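Local coordinates for TetR-family transcriptional regulator (Streptomyces coelicolor, PDB 2G7L), which probably binds operator DNA as a dimeric TetR-family transcriptional regulator, its N-terminal helix-turn-helix domain joined to an all-helical C-terminal domain, at residues Asp72-Leu75 with Gly76-Asp79; Arg21-Ile24 with Val25-Val29; Thr157-Ala160 with Ala161-Thr165; Gln92-Ala95 with Val96-Tyr100; Val131-Leu134 with Leu135-Gly139. All coordinates share one frame; numbering follows the deposited sequence. Where two conformers were deposited one is given.

Overall arrangement
All five contacts are partly buried, each with an inner and a more open side; contact 3 lies nearest the centre of the chain and contact 2, at the start of helix 21-35 in the DNA-binding part, farthest from it. Contact 1 ends helix 63-74 and touches contact 2 through A73 and V29. Contact 4, within helix 89-106, meets contact 1 through S99, contact 5 through V131 and L134, and contact 3 by a probable hydrogen bond between Y100 and T157. Contacts 3 and 5 both reach the second subunit. Leucine packing marks the inner face of contact 4, salt bridges the outer sides of contacts 2 and 5; backbone carbonyls at C-terminal helix ends dominate contacts 1 and 3.

Contact 1. Residues Asp72-Leu75 with Gly76-Asp79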
loop_
_atom_site.group_PDB
_atom_site.type_symbol
_atom_site.label_atom_id
_atom_site.label_comp_id
_atom_site.label_asym_id
_atom_site.label_seq_id
_atom_site.Cartn_x
_atom_site.Cartn_y
_atom_site.Cartn_z
ATOM N N ASP A 72 15.029 -7.579 -1.991
ATOM C CA ASP A 72 15.359 -8.535 -3.053
ATOM C C ASP A 72 16.154 -9.752 -2.569
ATOM O O ASP A 72 15.767 -10.904 -2.790
ATOM C CB ASP A 72 16.027 -7.873 -4.238
ATOM C CG ASP A 72 16.038 -8.780 -5.469
ATOM O OD1 ASP A 72 16.776 -9.774 -5.432
ATOM O OD2 ASP A 72 15.358 -8.511 -6.490
ATOM N N ALA A 73 17.219 -9.500 -1.826
ATOM C CA ALA A 73 18.003 -10.554 -1.215
ATOM C C ALA A 73 17.100 -11.554 -0.488
ATOM O O ALA A 73 17.214 -12.766 -0.700
ATOM C CB ALA A 73 19.032 -9.925 -0.211
ATOM N N LEU A 74 16.198 -11.046 0.352
ATOM C CA LEU A 74 15.348 -11.891 1.239
ATOM C C LEU A 74 14.316 -12.735 0.469
ATOM O O LEU A 74 13.791 -13.739 0.971
ATOM C CB LEU A 74 14.644 -11.008 2.295
ATOM C CG LEU A 74 15.566 -10.349 3.337
ATOM C CD1 LEU A 74 14.998 -9.065 3.843
ATOM C CD2 LEU A 74 15.804 -11.282 4.539
ATOM N N LEU A 75 14.090 -12.346 -0.781
ATOM C CA LEU A 75 13.139 -13.015 -1.687
ATOM C C LEU A 75 13.728 -14.233 -2.399
ATOM O O LEU A 75 13.034 -14.889 -3.178
ATOM C CB LEU A 75 12.617 -12.019 -2.749
ATOM C CG LEU A 75 11.286 -11.296 -2.495
ATOM C CD1 LEU A 75 10.889 -11.308 -1.044
ATOM C CD2 LEU A 75 11.286 -9.888 -3.060
ATOM N N GLY A 76 15.022 -14.511 -2.174
ATOM C CA GLY A 76 15.626 -15.740 -2.666
ATOM C C GLY A 76 15.107 -16.936 -1.877
ATOM O O GLY A 76 15.220 -18.092 -2.326
ATOM N N GLU A 77 14.537 -16.676 -0.705
ATOM C CA GLU A 77 14.005 -17.758 0.123
ATOM C C GLU A 77 12.681 -18.320 -0.455
ATOM O O GLU A 77 12.503 -19.551 -0.510
ATOM C CB GLU A 77 13.887 -17.347 1.606
ATOM C CG GLU A 77 12.637 -16.500 1.963
ATOM C CD GLU A 77 12.708 -15.840 3.363
ATOM O OE1 GLU A 77 13.304 -14.709 3.481
ATOM O OE2 GLU A 77 12.120 -16.437 4.322
ATOM N N VAL A 78 11.783 -17.435 -0.910
ATOM C CA VAL A 78 10.495 -17.852 -1.523
ATOM C C VAL A 78 10.556 -18.947 -2.629
ATOM O O VAL A 78 11.434 -18.946 -3.516
ATOM C CB VAL A 78 9.483 -16.631 -1.853
ATOM C CG1 VAL A 78 10.146 -15.270 -1.806
ATOM C CG2 VAL A 78 8.713 -16.828 -3.179
ATOM N N ASP A 79 9.600 -19.880 -2.508
ATOM C CA ASP A 79 9.454 -21.083 -3.353
ATOM C C ASP A 79 8.751 -20.792 -4.685
ATOM O O ASP A 79 7.526 -20.623 -4.733
ATOM C CB ASP A 79 8.675 -22.189 -2.605
ATOM C CG ASP A 79 8.434 -21.876 -1.092
ATOM O OD1 ASP A 79 7.909 -22.786 -0.386
ATOM O OD2 ASP A 79 8.742 -20.756 -0.596
#
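L75 and V78 lie side by side and point the same way where helix 63-74, the helix that follows the three-helix DNA-binding unit in TetR-family proteins, gives way to the loop leading to helix 89-106. Their meeting is loose: CD1 of L75 stands 4.1 Å from CG1 of V78, a methyl beside a methyl. This pair faces inward, L75 and V78 both packing on V103 of helix 89-106, with L75 also against Y124.

On another side of the turn, E77 folds back over the end of the helix. Its CG lies between its own backbone N and carbonyl carbon (chi1 80°), and this bend brings the carboxylate back to the carbonyl of L74 while the rest of the chain runs extended. CG of E77 rests 3.2 Å from O of L74. L74 packs instead on M32 and R33 of helix 21-35.

The backbone from L74 to E77 makes a type I beta turn. N of G76 donates to O of A73 over 3.2 Å, and the bond is nearly straight at the hydrogen (165°), although the donor stands well above the carbonyl plane. The next link, from N of E77 to O of L74, is weak at 3.5 Å. Behind the turn, D72 ties the helix end to the start of helix 122-136, its OD2 accepting a hydrogen bond from N of Y124. Within the turn, OE1 of E77 comes to 2.7 Å from O of L74.

Contact 2. Residues Arg21-Ile24 with Val25-Val29; sequences RRWI and VDTAV
R22 and D26, one helical turn apart, are joined by a salt bridge on the outer side of helix 21-35. NH1 of R22 lies 2.8 Å from OD2 of D26, which it meets on the anti side and 33° out of the carboxylate plane; the N-H points only roughly at the oxygen (139°). The two flat groups are turned 56° against each other, and the link is made through NH1. R22 reaches forward along the helix, its chain bent at chi3, which curls the guanidinium over the next turn, and CG of R22 passes 3.5 Å from the same OD2.

Beside this pair, T27 doubles its hold on the turn before it. Its OG1 donates to O of W23 over 2.7 Å, and its backbone N donates to the same oxygen over 3.0 Å, the two arriving from opposite faces of the carbonyl plane. The hydroxyl also comes 3.5 Å from CD1 of W23, whose indole runs alongside T27 in the same direction.

Further out, the inward side of the turn is positioned by neighbouring helices. I24, T27 and A28 pack on L45, and A28 also meets L66 and V70 of helix 63-74. S20, just before the helix, accepts the N-H of W23 at OG. The arrangement belongs to the first helix of the three-helix, helix-turn-helix DNA-binding domain of TetR-family regulators.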
loop_
_atom_site.group_PDB
_atom_site.type_symbol
_atom_site.label_atom_id
_atom_site.label_comp_id
_atom_site.label_asym_id
_atom_site.label_seq_id
_atom_site.Cartn_x
_atom_site.Cartn_y
_atom_site.Cartn_z
ATOM N N ARG A 21 28.061 -3.360 -5.990
ATOM C CA ARG A 21 26.685 -3.438 -5.552
ATOM C C ARG A 21 26.494 -4.682 -4.668
ATOM O O ARG A 21 25.907 -4.582 -3.584
ATOM C CB ARG A 21 25.727 -3.447 -6.742
ATOM C CG ARG A 21 24.254 -3.359 -6.274
ATOM C CD ARG A 21 23.241 -3.079 -7.348
ATOM N NE ARG A 21 21.899 -3.435 -6.862
ATOM C CZ ARG A 21 20.983 -2.559 -6.448
ATOM N NH1 ARG A 21 19.791 -2.968 -6.014
ATOM N NH2 ARG A 21 21.240 -1.276 -6.486
ATOM N N ARG A 22 26.991 -5.845 -5.115
ATOM C CA ARG A 22 26.796 -7.069 -4.352
ATOM C C ARG A 22 27.331 -6.912 -2.920
ATOM O O ARG A 22 26.698 -7.334 -1.961
ATOM C CB ARG A 22 27.485 -8.253 -5.027
ATOM C CG ARG A 22 27.378 -9.559 -4.165
ATOM C CD ARG A 22 28.490 -10.595 -4.422
ATOM N NE ARG A 22 29.812 -10.030 -4.216
ATOM C CZ ARG A 22 30.389 -9.886 -3.025
ATOM N NH1 ARG A 22 29.769 -10.261 -1.899
ATOM N NH2 ARG A 22 31.590 -9.341 -2.975
ATOM N N TRP A 23 28.535 -6.357 -2.780
ATOM C CA TRP A 23 29.177 -6.258 -1.464
ATOM C C TRP A 23 28.404 -5.336 -0.532
ATOM O O TRP A 23 28.170 -5.649 0.643
ATOM C CB TRP A 23 30.638 -5.799 -1.610
ATOM C CG TRP A 23 31.448 -5.671 -0.303
ATOM C CD1 TRP A 23 31.232 -6.300 0.921
ATOM C CD2 TRP A 23 32.613 -4.869 -0.132
ATOM N NE1 TRP A 23 32.190 -5.912 1.830
ATOM C CE2 TRP A 23 33.045 -5.028 1.205
ATOM C CE3 TRP A 23 33.341 -4.020 -0.991
ATOM C CZ2 TRP A 23 34.202 -4.383 1.699
ATOM C CZ3 TRP A 23 34.500 -3.389 -0.494
ATOM C CH2 TRP A 23 34.901 -3.578 0.838
ATOM N N ILE A 24 28.014 -4.194 -1.076
ATOM C CA ILE A 24 27.191 -3.190 -0.348
ATOM C C ILE A 24 25.920 -3.793 0.192
ATOM O O ILE A 24 25.549 -3.592 1.390
ATOM C CB ILE A 24 26.872 -2.013 -1.285
ATOM C CG1 ILE A 24 28.167 -1.263 -1.598
ATOM C CG2 ILE A 24 25.740 -1.088 -0.690
ATOM C CD1 ILE A 24 28.100 -0.377 -2.853
ATOM N N VAL A 25 25.236 -4.581 -0.649
ATOM C CA VAL A 25 23.947 -5.137 -0.194
ATOM C C VAL A 25 24.124 -6.287 0.754
ATOM O O VAL A 25 23.359 -6.425 1.724
ATOM C CB VAL A 25 22.747 -5.226 -1.323
ATOM C CG1 VAL A 25 23.139 -4.779 -2.708
ATOM C CG2 VAL A 25 21.927 -6.511 -1.291
ATOM N N ASP A 26 25.188 -7.079 0.549
ATOM C CA ASP A 26 25.464 -8.227 1.458
ATOM C C ASP A 26 25.742 -7.665 2.842
ATOM O O ASP A 26 25.364 -8.273 3.836
ATOM C CB ASP A 26 26.646 -9.149 0.968
ATOM C CG ASP A 26 26.295 -9.997 -0.324
ATOM O OD1 ASP A 26 25.086 -9.992 -0.762
ATOM O OD2 ASP A 26 27.215 -10.707 -0.871
ATOM N N THR A 27 26.428 -6.516 2.885
ATOM C CA THR A 27 26.719 -5.781 4.133
ATOM C C THR A 27 25.436 -5.225 4.804
ATOM O O THR A 27 25.234 -5.388 6.023
ATOM C CB THR A 27 27.708 -4.612 3.855
ATOM O OG1 THR A 27 28.886 -5.135 3.245
ATOM C CG2 THR A 27 28.140 -3.933 5.127
ATOM N N ALA A 28 24.581 -4.570 3.997
ATOM C CA ALA A 28 23.252 -4.121 4.462
ATOM C C ALA A 28 22.489 -5.270 5.088
ATOM O O ALA A 28 21.883 -5.087 6.122
ATOM C CB ALA A 28 22.445 -3.513 3.321
ATOM N N VAL A 29 22.523 -6.450 4.458
ATOM C CA VAL A 29 21.782 -7.593 4.944
ATOM C C VAL A 29 22.307 -8.005 6.303
ATOM O O VAL A 29 21.521 -8.256 7.240
ATOM C CB VAL A 29 21.856 -8.803 3.972
ATOM C CG1 VAL A 29 21.243 -10.076 4.635
ATOM C CG2 VAL A 29 21.093 -8.523 2.644
#

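Contact 3. Residues Thr157-Ala160 with Ala161-Thr165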
loop_
_atom_site.group_PDB
_atom_site.type_symbol
_atom_site.label_atom_id
_atom_site.label_comp_id
_atom_site.label_asym_id
_atom_site.label_seq_id
_atom_site.Cartn_x
_atom_site.Cartn_y
_atom_site.Cartn_z
ATOM N N THR A 157 1.793 -6.372 -0.650
ATOM C CA THR A 157 2.702 -5.381 -0.109
ATOM C C THR A 157 1.971 -4.362 0.719
ATOM O O THR A 157 2.443 -4.017 1.787
ATOM C CB THR A 157 3.418 -4.612 -1.235
ATOM O OG1 THR A 157 3.983 -5.545 -2.177
ATOM C CG2 THR A 157 4.514 -3.724 -0.687
ATOM N N ALA A 158 0.841 -3.820 0.209
ATOM C CA ALA A 158 0.037 -2.847 1.006
ATOM C C ALA A 158 -0.446 -3.483 2.289
ATOM O O ALA A 158 -0.388 -2.853 3.332
ATOM C CB ALA A 158 -1.125 -2.263 0.193
ATOM N N THR A 159 -0.871 -4.725 2.245
ATOM C CA THR A 159 -1.375 -5.398 3.469
ATOM C C THR A 159 -0.282 -5.692 4.507
ATOM O O THR A 159 -0.515 -5.649 5.729
ATOM C CB THR A 159 -2.157 -6.713 3.154
ATOM O OG1 THR A 159 -3.292 -6.430 2.314
ATOM C CG2 THR A 159 -2.705 -7.367 4.451
ATOM N N ALA A 160 0.898 -6.076 4.025
ATOM C CA ALA A 160 2.061 -6.265 4.925
ATOM C C ALA A 160 2.556 -4.925 5.516
ATOM O O ALA A 160 2.988 -4.873 6.669
ATOM C CB ALA A 160 3.195 -7.005 4.180
ATOM N N ALA A 161 2.462 -3.844 4.720
ATOM C CA ALA A 161 2.750 -2.474 5.195
ATOM C C ALA A 161 2.029 -2.041 6.469
ATOM O O ALA A 161 2.591 -1.284 7.288
ATOM C CB ALA A 161 2.550 -1.428 4.059
ATOM N N GLU A 162 0.778 -2.493 6.597
ATOM C CA GLU A 162 -0.118 -2.219 7.726
ATOM C C GLU A 162 0.209 -3.035 8.962
ATOM O O GLU A 162 -0.399 -2.813 9.995
ATOM C CB GLU A 162 -1.578 -2.517 7.332
ATOM C CG GLU A 162 -2.189 -1.682 6.121
ATOM C CD GLU A 162 -3.692 -2.032 5.843
ATOM O OE1 GLU A 162 -4.486 -1.083 5.604
ATOM O OE2 GLU A 162 -4.088 -3.240 5.854
ATOM N N GLN A 163 1.126 -4.013 8.854
ATOM C CA GLN A 163 1.551 -4.827 10.010
ATOM C C GLN A 163 2.537 -4.061 10.901
ATOM O O GLN A 163 3.349 -3.262 10.403
ATOM C CB GLN A 163 2.145 -6.179 9.577
ATOM C CG GLN A 163 1.225 -7.083 8.704
ATOM C CD GLN A 163 -0.240 -7.105 9.173
ATOM O OE1 GLN A 163 -0.519 -7.417 10.328
ATOM N NE2 GLN A 163 -1.176 -6.747 8.268
ATOM N N ALA A 164 2.442 -4.292 12.217
ATOM C CA ALA A 164 3.290 -3.604 13.215
ATOM C C ALA A 164 4.792 -3.855 12.949
ATOM O O ALA A 164 5.225 -5.009 12.920
ATOM C CB ALA A 164 2.920 -4.054 14.643
ATOM N N THR A 165 5.563 -2.780 12.742
ATOM C CA THR A 165 7.042 -2.850 12.621
ATOM C C THR A 165 7.697 -3.329 13.914
ATOM O O THR A 165 8.443 -4.309 13.909
ATOM C CB THR A 165 7.659 -1.484 12.139
ATOM O OG1 THR A 165 7.816 -1.522 10.719
ATOM C CG2 THR A 165 9.005 -1.198 12.747
#
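T159 and Q163 lie side by side at the C-terminal end of helix 142-161, in the all-helical C-terminal domain of this TetR-family protein. Here the side chain of Q163 takes the place of a main-chain donor. N of Q163 pairs one residue short, with O of A160 at 3.0 Å, while the carboxamide folds back to the carbonyl of T159. With chi1 -57° and chi2 -42°, the chain doubles over, and CG of Q163 passes 3.5 Å from O of A160.

The tight part lies about half a turn earlier. N of A161 donates to O of T157 over 2.9 Å, and CB of A161 nestles against O of A158 at 3.3 Å. These small residues are buried: A160 packs on L104, F105 and A111, and A161 meets L115 of the second subunit. OG1 of T157 is held by O of L153 and by Y100 of helix 89-106.

Toward its end the helix gives way, and on the more exposed side the bond from N of E162 to O of A158 is stretched to 3.5 Å and weak. CG of E162 lies 3.5 Å from that carbonyl oxygen, and E162 also packs on Q154 of the second subunit. NE of R112 donates to O of A161. NE2 of Q163 also holds this end, 2.8 Å from O of T159 with the oxygen in its amide plane and the N-H nearly straight (167°).

Contact 4. Residues Gln92-Ala95 with Val96-Tyr100; sequences QLRA and VLTSY
T98 turns its hydroxyl back on R94 because OG1 stands opposite its own carbonyl carbon (chi1 -60°), beside the backbone N. In L97 a similar torsion (chi1 -78°) sets CD1 beside L93, with which the side chain lies parallel, pointing the same way.

The hydroxyl of T98 thereby reaches O of R94 at 2.8 Å, and the backbone N of T98 donates to the same oxygen at 2.9 Å. The two donors arrive from opposite faces of the carbonyl plane, both tilted from it, so one helical carbonyl is gripped twice. R94 itself sends its guanidinium elsewhere, to a salt bridge with D215 and a hydrogen bond with O of R211.

On the inner side, CD2 of L93 touches CD1 of L97 at 3.6 Å, methyl to methyl. The two leucines together meet F214 of helix 206-223, while L97 also packs on L152 and L153 of helix 142-161. V96 packs on L127 and V131 of helix 122-136. The regular bonds run beneath: N of V96 to O of Q92 and N of L97 to O of L93, each 3.0 Å. S99 keeps its backbone bond to O of A95, N to O 3.1 Å, its side chain lying against V78 and D79.

Apolar residues on one face and polar ones on another make this an amphipathic stretch of helix 89-106, as expected in the helical bundle of a TetR-family C-terminal domain.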
loop_
_atom_site.group_PDB
_atom_site.type_symbol
_atom_site.label_atom_id
_atom_site.label_comp_id
_atom_site.label_asym_id
_atom_site.label_seq_id
_atom_site.Cartn_x
_atom_site.Cartn_y
_atom_site.Cartn_z
ATOM N N GLN A 92 -1.346 -22.668 -7.019
ATOM C CA GLN A 92 0.093 -22.448 -6.968
ATOM C C GLN A 92 0.410 -20.949 -6.963
ATOM O O GLN A 92 1.274 -20.531 -6.233
ATOM C CB GLN A 92 0.753 -23.053 -8.196
ATOM C CG GLN A 92 0.963 -24.600 -8.197
ATOM C CD GLN A 92 1.445 -25.073 -9.560
ATOM O OE1 GLN A 92 2.648 -25.312 -9.769
ATOM N NE2 GLN A 92 0.518 -25.164 -10.511
ATOM N N LEU A 93 -0.277 -20.156 -7.792
ATOM C CA LEU A 93 -0.305 -18.662 -7.642
ATOM C C LEU A 93 -0.551 -18.236 -6.196
ATOM O O LEU A 93 0.198 -17.469 -5.604
ATOM C CB LEU A 93 -1.374 -18.024 -8.546
ATOM C CG LEU A 93 -1.047 -16.779 -9.395
ATOM C CD1 LEU A 93 -2.265 -15.981 -9.533
ATOM C CD2 LEU A 93 0.113 -15.897 -8.946
ATOM N N ARG A 94 -1.612 -18.747 -5.605
ATOM C CA ARG A 94 -1.879 -18.370 -4.245
ATOM C C ARG A 94 -0.685 -18.713 -3.325
ATOM O O ARG A 94 -0.339 -17.925 -2.400
ATOM C CB ARG A 94 -3.158 -19.046 -3.739
ATOM C CG ARG A 94 -3.619 -18.470 -2.382
ATOM C CD ARG A 94 -4.680 -19.322 -1.646
ATOM N NE ARG A 94 -5.997 -19.368 -2.333
ATOM C CZ ARG A 94 -7.030 -18.547 -2.118
ATOM N NH1 ARG A 94 -6.937 -17.526 -1.267
ATOM N NH2 ARG A 94 -8.169 -18.733 -2.781
ATOM N N ALA A 95 -0.093 -19.908 -3.520
ATOM C CA ALA A 95 1.109 -20.278 -2.713
ATOM C C ALA A 95 2.303 -19.323 -2.905
ATOM O O ALA A 95 2.893 -18.858 -1.921
ATOM C CB ALA A 95 1.523 -21.767 -2.926
ATOM N N VAL A 96 2.658 -18.957 -4.125
ATOM C CA VAL A 96 3.760 -18.008 -4.198
ATOM C C VAL A 96 3.453 -16.648 -3.556
ATOM O O VAL A 96 4.277 -16.084 -2.853
ATOM C CB VAL A 96 4.566 -17.991 -5.560
ATOM C CG1 VAL A 96 4.140 -19.121 -6.488
ATOM C CG2 VAL A 96 4.660 -16.633 -6.227
ATOM N N LEU A 97 2.218 -16.180 -3.728
ATOM C CA LEU A 97 1.848 -14.858 -3.230
ATOM C C LEU A 97 1.822 -14.872 -1.734
ATOM O O LEU A 97 2.175 -13.909 -1.120
ATOM C CB LEU A 97 0.515 -14.355 -3.870
ATOM C CG LEU A 97 0.790 -13.851 -5.290
ATOM C CD1 LEU A 97 -0.494 -13.770 -6.089
ATOM C CD2 LEU A 97 1.508 -12.473 -5.239
ATOM N N THR A 98 1.465 -15.995 -1.154
ATOM C CA THR A 98 1.538 -16.180 0.294
ATOM C C THR A 98 2.963 -16.142 0.844
ATOM O O THR A 98 3.231 -15.456 1.846
ATOM C CB THR A 98 0.790 -17.489 0.703
ATOM O OG1 THR A 98 -0.557 -17.349 0.286
ATOM C CG2 THR A 98 0.795 -17.747 2.193
ATOM N N SER A 99 3.887 -16.856 0.214
ATOM C CA SER A 99 5.244 -16.831 0.716
ATOM C C SER A 99 5.887 -15.498 0.480
ATOM O O SER A 99 6.581 -15.045 1.365
ATOM C CB SER A 99 6.100 -18.040 0.266
ATOM O OG SER A 99 6.063 -18.273 -1.119
ATOM N N TYR A 100 5.626 -14.822 -0.642
ATOM C CA TYR A 100 6.022 -13.412 -0.752
ATOM C C TYR A 100 5.511 -12.615 0.428
ATOM O O TYR A 100 6.288 -11.950 1.133
ATOM C CB TYR A 100 5.529 -12.825 -2.050
ATOM C CG TYR A 100 5.714 -11.333 -2.212
ATOM C CD1 TYR A 100 6.966 -10.802 -2.535
ATOM C CD2 TYR A 100 4.614 -10.434 -2.123
ATOM C CE1 TYR A 100 7.159 -9.435 -2.731
ATOM C CE2 TYR A 100 4.799 -9.057 -2.348
ATOM C CZ TYR A 100 6.076 -8.570 -2.640
ATOM O OH TYR A 100 6.304 -7.236 -2.860
#

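Contact 5. Residues Val131-Leu134 with Leu135-Gly139; sequences VLEL and LARSG
E133 and R137 form a salt bridge across one turn in one of the two conformers deposited for R137, with OE1 of the glutamate 2.6 Å from NH1 of the arginine. Their chains lie side by side and point the same way, yet the carboxylate and guanidinium planes are turned 79° apart, so the two groups do not meet as a flat, two-bond pair. With CG opposite its carbonyl carbon (chi1 -64°) and the chain extended to NE, R137 in this conformer runs back over the preceding turn, where its CG passes 3.3 Å from O of E133. R130 makes a long, weak ion pair with the same OE1.

A van der Waals contact accompanies the charge pair. CD2 of L134 lies 3.6 Å from NH2 of R137, the two chains crossing at a slant. Apolar packing faces inward instead: L135 and V131 lie on V149 of helix 142-161, and V131 also meets L93 and V96 of helix 89-106; L132 reaches I194 of the second subunit.

The setting is the C-terminal end of helix 122-136, part of the helical C-terminal domain of a TetR-family regulator, where a type I beta turn from A136 to G139 leads out of the helix. Glycine suits the last position, since its phi is positive.

Among the backbone bonds, N of L135 donates to O of V131 and N of A136 to O of L132, each 2.9 Å. The pattern then shortens, N of R137 pairing with O of L134 at 3.1 Å from above the carbonyl plane. O of L135 is gripped twice by S138, through its backbone N and through OG at 2.9 Å, and OG also accepts from N of A140.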
loop_
_atom_site.group_PDB
_atom_site.type_symbol
_atom_site.label_atom_id
_atom_site.label_comp_id
_atom_site.label_asym_id
_atom_site.label_seq_id
_atom_site.Cartn_x
_atom_site.Cartn_y
_atom_site.Cartn_z
ATOM N N VAL A 131 4.962 -15.369 -11.334
ATOM C CA VAL A 131 3.585 -14.982 -11.016
ATOM C C VAL A 131 2.932 -14.817 -12.326
ATOM O O VAL A 131 1.803 -15.224 -12.503
ATOM C CB VAL A 131 3.557 -13.665 -10.228
ATOM C CG1 VAL A 131 2.120 -13.081 -10.224
ATOM C CG2 VAL A 131 3.952 -13.942 -8.864
ATOM N N LEU A 132 3.677 -14.254 -13.283
ATOM C CA LEU A 132 3.138 -14.006 -14.594
ATOM C C LEU A 132 2.790 -15.330 -15.342
ATOM O O LEU A 132 1.727 -15.449 -16.004
ATOM C CB LEU A 132 4.166 -13.252 -15.411
ATOM C CG LEU A 132 4.305 -11.750 -15.409
ATOM C CD1 LEU A 132 5.602 -11.321 -16.149
ATOM C CD2 LEU A 132 3.156 -11.136 -16.113
ATOM N N GLU A 133 3.700 -16.300 -15.214
ATOM C CA GLU A 133 3.567 -17.628 -15.821
ATOM C C GLU A 133 2.278 -18.305 -15.369
ATOM O O GLU A 133 1.511 -18.817 -16.169
ATOM C CB GLU A 133 4.749 -18.482 -15.316
ATOM C CG GLU A 133 5.123 -19.682 -16.166
ATOM C CD GLU A 133 6.074 -20.635 -15.407
ATOM O OE1 GLU A 133 5.809 -21.862 -15.466
ATOM O OE2 GLU A 133 7.032 -20.178 -14.703
ATOM N N LEU A 134 2.117 -18.369 -14.058
ATOM C CA LEU A 134 0.947 -18.963 -13.426
ATOM C C LEU A 134 -0.336 -18.199 -13.796
ATOM O O LEU A 134 -1.331 -18.773 -14.255
ATOM C CB LEU A 134 1.150 -18.968 -11.918
ATOM C CG LEU A 134 2.184 -19.957 -11.392
ATOM C CD1 LEU A 134 2.307 -19.898 -9.884
ATOM C CD2 LEU A 134 1.813 -21.427 -11.750
ATOM N N LEU A 135 -0.325 -16.890 -13.598
ATOM C CA LEU A 135 -1.533 -16.139 -13.894
ATOM C C LEU A 135 -1.971 -16.320 -15.332
ATOM O O LEU A 135 -3.159 -16.329 -15.651
ATOM C CB LEU A 135 -1.373 -14.630 -13.536
ATOM C CG LEU A 135 -2.682 -13.809 -13.606
ATOM C CD1 LEU A 135 -3.878 -14.401 -12.727
ATOM C CD2 LEU A 135 -2.428 -12.333 -13.335
ATOM N N ALA A 136 -1.004 -16.398 -16.226
ATOM C CA ALA A 136 -1.266 -16.510 -17.681
ATOM C C ALA A 136 -2.085 -17.813 -18.078
ATOM O O ALA A 136 -2.802 -17.805 -19.088
ATOM C CB ALA A 136 0.080 -16.462 -18.458
ATOM N N ARG A 137 -1.971 -18.850 -17.245
ATOM C CA ARG A 137 -2.600 -20.166 -17.469
ATOM C C ARG A 137 -4.114 -20.037 -17.361
ATOM O O ARG A 137 -4.859 -20.873 -17.889
ATOM C CB ARG A 137 -2.030 -21.206 -16.468
ATOM C CG ARG A 137 -0.492 -21.447 -16.682
ATOM C CD ARG A 137 0.231 -22.558 -15.872
ATOM N NE ARG A 137 1.617 -22.751 -16.381
ATOM C CZ ARG A 137 2.644 -23.276 -15.703
ATOM N NH1 ARG A 137 3.830 -23.373 -16.276
ATOM N NH2 ARG A 137 2.523 -23.685 -14.446
ATOM N N SER A 138 -4.564 -18.965 -16.682
ATOM C CA SER A 138 -5.982 -18.662 -16.561
ATOM C C SER A 138 -6.605 -18.540 -17.962
ATOM O O SER A 138 -7.813 -18.621 -18.082
ATOM C CB SER A 138 -6.158 -17.311 -15.826
ATOM O OG SER A 138 -5.822 -16.217 -16.711
ATOM N N GLY A 139 -5.803 -18.299 -18.999
ATOM C CA GLY A 139 -6.314 -18.014 -20.325
ATOM C C GLY A 139 -6.638 -16.565 -20.575
ATOM O O GLY A 139 -6.820 -16.157 -21.721
#